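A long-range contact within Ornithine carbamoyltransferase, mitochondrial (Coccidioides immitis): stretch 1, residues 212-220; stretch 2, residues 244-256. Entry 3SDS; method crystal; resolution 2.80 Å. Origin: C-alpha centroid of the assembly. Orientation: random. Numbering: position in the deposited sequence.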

# COMPACT_ATOMS: atom_id res chain seq x y z
N GLY A 212 -21.18 -34.56 -0.05
CA GLY A 212 -22.37 -35.33 -0.43
C GLY A 212 -23.41 -34.52 -1.18
O GLY A 212 -24.59 -34.84 -1.13
N VAL A 213 -22.96 -33.48 -1.88
CA VAL A 213 -23.85 -32.62 -2.68
C VAL A 213 -23.77 -32.94 -4.19
O VAL A 213 -22.66 -32.99 -4.75
CB VAL A 213 -23.53 -31.12 -2.46
CG1 VAL A 213 -24.58 -30.23 -3.12
CG2 VAL A 213 -23.45 -30.83 -0.97
N ASN A 214 -24.92 -33.13 -4.84
CA ASN A 214 -24.99 -33.43 -6.29
C ASN A 214 -24.79 -32.21 -7.21
O ASN A 214 -25.38 -31.16 -6.97
CB ASN A 214 -26.29 -34.14 -6.64
CG ASN A 214 -26.46 -35.48 -5.90
OD1 ASN A 214 -25.50 -36.27 -5.78
ND2 ASN A 214 -27.67 -35.74 -5.40
N VAL A 215 -23.96 -32.35 -8.23
CA VAL A 215 -23.64 -31.25 -9.15
C VAL A 215 -23.96 -31.67 -10.56
O VAL A 215 -23.61 -32.80 -10.95
CB VAL A 215 -22.14 -30.87 -9.11
CG1 VAL A 215 -21.84 -29.76 -10.12
CG2 VAL A 215 -21.72 -30.44 -7.72
N ALA A 216 -24.58 -30.78 -11.35
CA ALA A 216 -24.86 -31.05 -12.78
C ALA A 216 -24.37 -29.91 -13.66
O ALA A 216 -24.62 -28.75 -13.35
CB ALA A 216 -26.33 -31.31 -13.00
N VAL A 217 -23.67 -30.22 -14.74
CA VAL A 217 -22.95 -29.18 -15.49
C VAL A 217 -23.34 -29.06 -16.96
O VAL A 217 -23.11 -29.98 -17.76
CB VAL A 217 -21.39 -29.37 -15.39
CG1 VAL A 217 -20.65 -28.32 -16.22
CG2 VAL A 217 -20.92 -29.32 -13.94
N ALA A 218 -23.93 -27.92 -17.32
CA ALA A 218 -24.30 -27.67 -18.71
C ALA A 218 -23.31 -26.72 -19.36
O ALA A 218 -23.07 -25.62 -18.84
CB ALA A 218 -25.73 -27.14 -18.82
N THR A 219 -22.70 -27.18 -20.46
CA THR A 219 -21.74 -26.39 -21.24
C THR A 219 -21.92 -26.68 -22.73
O THR A 219 -22.37 -27.77 -23.11
CB THR A 219 -20.24 -26.71 -20.90
OG1 THR A 219 -19.87 -27.98 -21.45
CG2 THR A 219 -19.94 -26.67 -19.40
N PRO A 220 -21.54 -25.72 -23.58
CA PRO A 220 -21.54 -25.96 -25.03
C PRO A 220 -20.48 -26.99 -25.44
O PRO A 220 -19.49 -27.17 -24.72
CB PRO A 220 -21.16 -24.60 -25.61
CG PRO A 220 -21.36 -23.61 -24.52
CD PRO A 220 -21.10 -24.35 -23.26
N GLY A 244 -21.01 -36.85 -3.41
CA GLY A 244 -21.80 -36.14 -4.41
C GLY A 244 -21.58 -36.61 -5.85
O GLY A 244 -20.44 -36.83 -6.29
N ASN A 245 -22.68 -36.74 -6.61
CA ASN A 245 -22.62 -37.29 -7.97
C ASN A 245 -22.43 -36.25 -9.07
O ASN A 245 -22.95 -35.14 -8.95
CB ASN A 245 -23.88 -38.09 -8.23
CG ASN A 245 -24.01 -39.28 -7.29
OD1 ASN A 245 -23.07 -40.06 -7.14
ND2 ASN A 245 -25.18 -39.42 -6.66
N LEU A 246 -21.69 -36.60 -10.12
CA LEU A 246 -21.48 -35.69 -11.27
C LEU A 246 -22.29 -36.00 -12.54
O LEU A 246 -22.33 -37.15 -13.01
CB LEU A 246 -20.00 -35.61 -11.63
CG LEU A 246 -19.66 -34.52 -12.65
CD1 LEU A 246 -20.02 -33.14 -12.10
CD2 LEU A 246 -18.19 -34.58 -13.03
N THR A 247 -22.90 -34.96 -13.09
CA THR A 247 -23.69 -35.04 -14.33
C THR A 247 -23.18 -34.04 -15.37
O THR A 247 -22.99 -32.85 -15.05
CB THR A 247 -25.19 -34.85 -14.02
OG1 THR A 247 -25.70 -36.05 -13.44
CG2 THR A 247 -26.03 -34.51 -15.28
N GLN A 248 -22.96 -34.52 -16.59
CA GLN A 248 -22.44 -33.72 -17.70
C GLN A 248 -23.44 -33.62 -18.86
O GLN A 248 -23.86 -34.64 -19.41
CB GLN A 248 -21.14 -34.32 -18.21
CG GLN A 248 -20.05 -34.45 -17.17
CD GLN A 248 -18.67 -34.28 -17.78
OE1 GLN A 248 -18.29 -33.17 -18.17
NE2 GLN A 248 -17.91 -35.36 -17.86
N THR A 249 -23.80 -32.39 -19.26
CA THR A 249 -24.80 -32.20 -20.33
C THR A 249 -24.46 -31.05 -21.30
O THR A 249 -23.63 -30.20 -20.98
CB THR A 249 -26.27 -32.06 -19.74
OG1 THR A 249 -27.22 -31.81 -20.78
CG2 THR A 249 -26.35 -30.96 -18.73
N THR A 250 -25.10 -31.04 -22.46
CA THR A 250 -24.99 -29.96 -23.46
C THR A 250 -26.25 -29.08 -23.46
O THR A 250 -26.24 -27.96 -23.97
CB THR A 250 -24.70 -30.57 -24.87
OG1 THR A 250 -23.32 -30.92 -24.95
CG2 THR A 250 -25.06 -29.60 -26.03
N VAL A 251 -27.32 -29.60 -22.86
CA VAL A 251 -28.61 -28.92 -22.79
C VAL A 251 -28.85 -28.33 -21.40
O VAL A 251 -28.84 -29.07 -20.41
CB VAL A 251 -29.75 -29.89 -23.09
CG1 VAL A 251 -31.04 -29.12 -23.36
CG2 VAL A 251 -29.38 -30.83 -24.26
N PRO A 252 -29.07 -27.00 -21.31
CA PRO A 252 -29.32 -26.30 -20.03
C PRO A 252 -30.57 -26.77 -19.29
O PRO A 252 -30.53 -26.99 -18.09
CB PRO A 252 -29.47 -24.83 -20.44
CG PRO A 252 -28.72 -24.72 -21.72
CD PRO A 252 -28.94 -26.04 -22.43
N GLU A 253 -31.68 -26.91 -20.02
CA GLU A 253 -32.95 -27.39 -19.46
C GLU A 253 -32.82 -28.75 -18.72
O GLU A 253 -33.63 -29.07 -17.83
CB GLU A 253 -34.03 -27.42 -20.55
N VAL A 254 -31.80 -29.54 -19.07
CA VAL A 254 -31.55 -30.83 -18.42
C VAL A 254 -30.88 -30.64 -17.08
O VAL A 254 -31.26 -31.27 -16.09
CB VAL A 254 -30.68 -31.78 -19.30
CG1 VAL A 254 -30.41 -33.10 -18.58
CG2 VAL A 254 -31.34 -32.05 -20.64
N ALA A 255 -29.87 -29.77 -17.03
CA ALA A 255 -29.14 -29.52 -15.80
C ALA A 255 -30.04 -28.99 -14.69
O ALA A 255 -29.99 -29.47 -13.57
CB ALA A 255 -27.97 -28.56 -16.05
N VAL A 256 -30.88 -28.01 -15.01
CA VAL A 256 -31.65 -27.31 -13.97
C VAL A 256 -32.71 -28.16 -13.25
O VAL A 256 -33.24 -27.73 -12.23
CB VAL A 256 -32.28 -25.97 -14.49
CG1 VAL A 256 -31.18 -24.93 -14.70
CG2 VAL A 256 -33.07 -26.21 -15.76

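How does the contact begin, before the strands pair? Gly212 lies against Gly244, its CA 3.6 Å from Gly244 N, and its positive phi of 68° is one that glycine adopts readily. The next carbonyl shows why bareness matters on the other side: Val213 O sits 3.3 Å from Gly244 CA in a CA-H...O contact, and a CB built on Gly244 would fall 2.1 Å from that same oxygen, a clash.

What does Asn214 contribute at the start of its strand? Val213 O is 4.2 Å from Asn245 N, and that amide donates instead to Asn214 OD1, at 3.0 Å and an angle of 165°. The same oxygen also lies 3.3 Å from Asn245 ND2.

How do the two backbones hold together from Val215 to Thr219? They run parallel, 13° apart, and Val215 and Val217 each bond two residues across, one through N and one through O. Val215 N donates to Asn245 O (3.1 Å), while Val215 O accepts from Thr247 N (3.1 Å). Val217 repeats the pattern, its N 2.7 Å from Thr247 O and its O 2.9 Å from Thr249 N, and Thr219 N closes the ladder on Thr249 O at 3.2 Å. Between these rungs, Ala216 CA and Ala218 CA approach Thr247 O and Thr249 O at 3.4 and 3.5 Å.

What do the alternating side chains meet? On the face carrying Val215 and Val217, Leu246 CD1 packs 4.3 Å from both Val215 CB and Val217 CG2. On the other face, Ala216 CB lies 4.4 Å from Ala255 CB, and Ala218 CB comes closer to that same methyl, at 3.8 Å. The helix that follows Val251, its N-cap, thus lies against this face, with Pro252 CA also 3.9 Å from Ala218 CB.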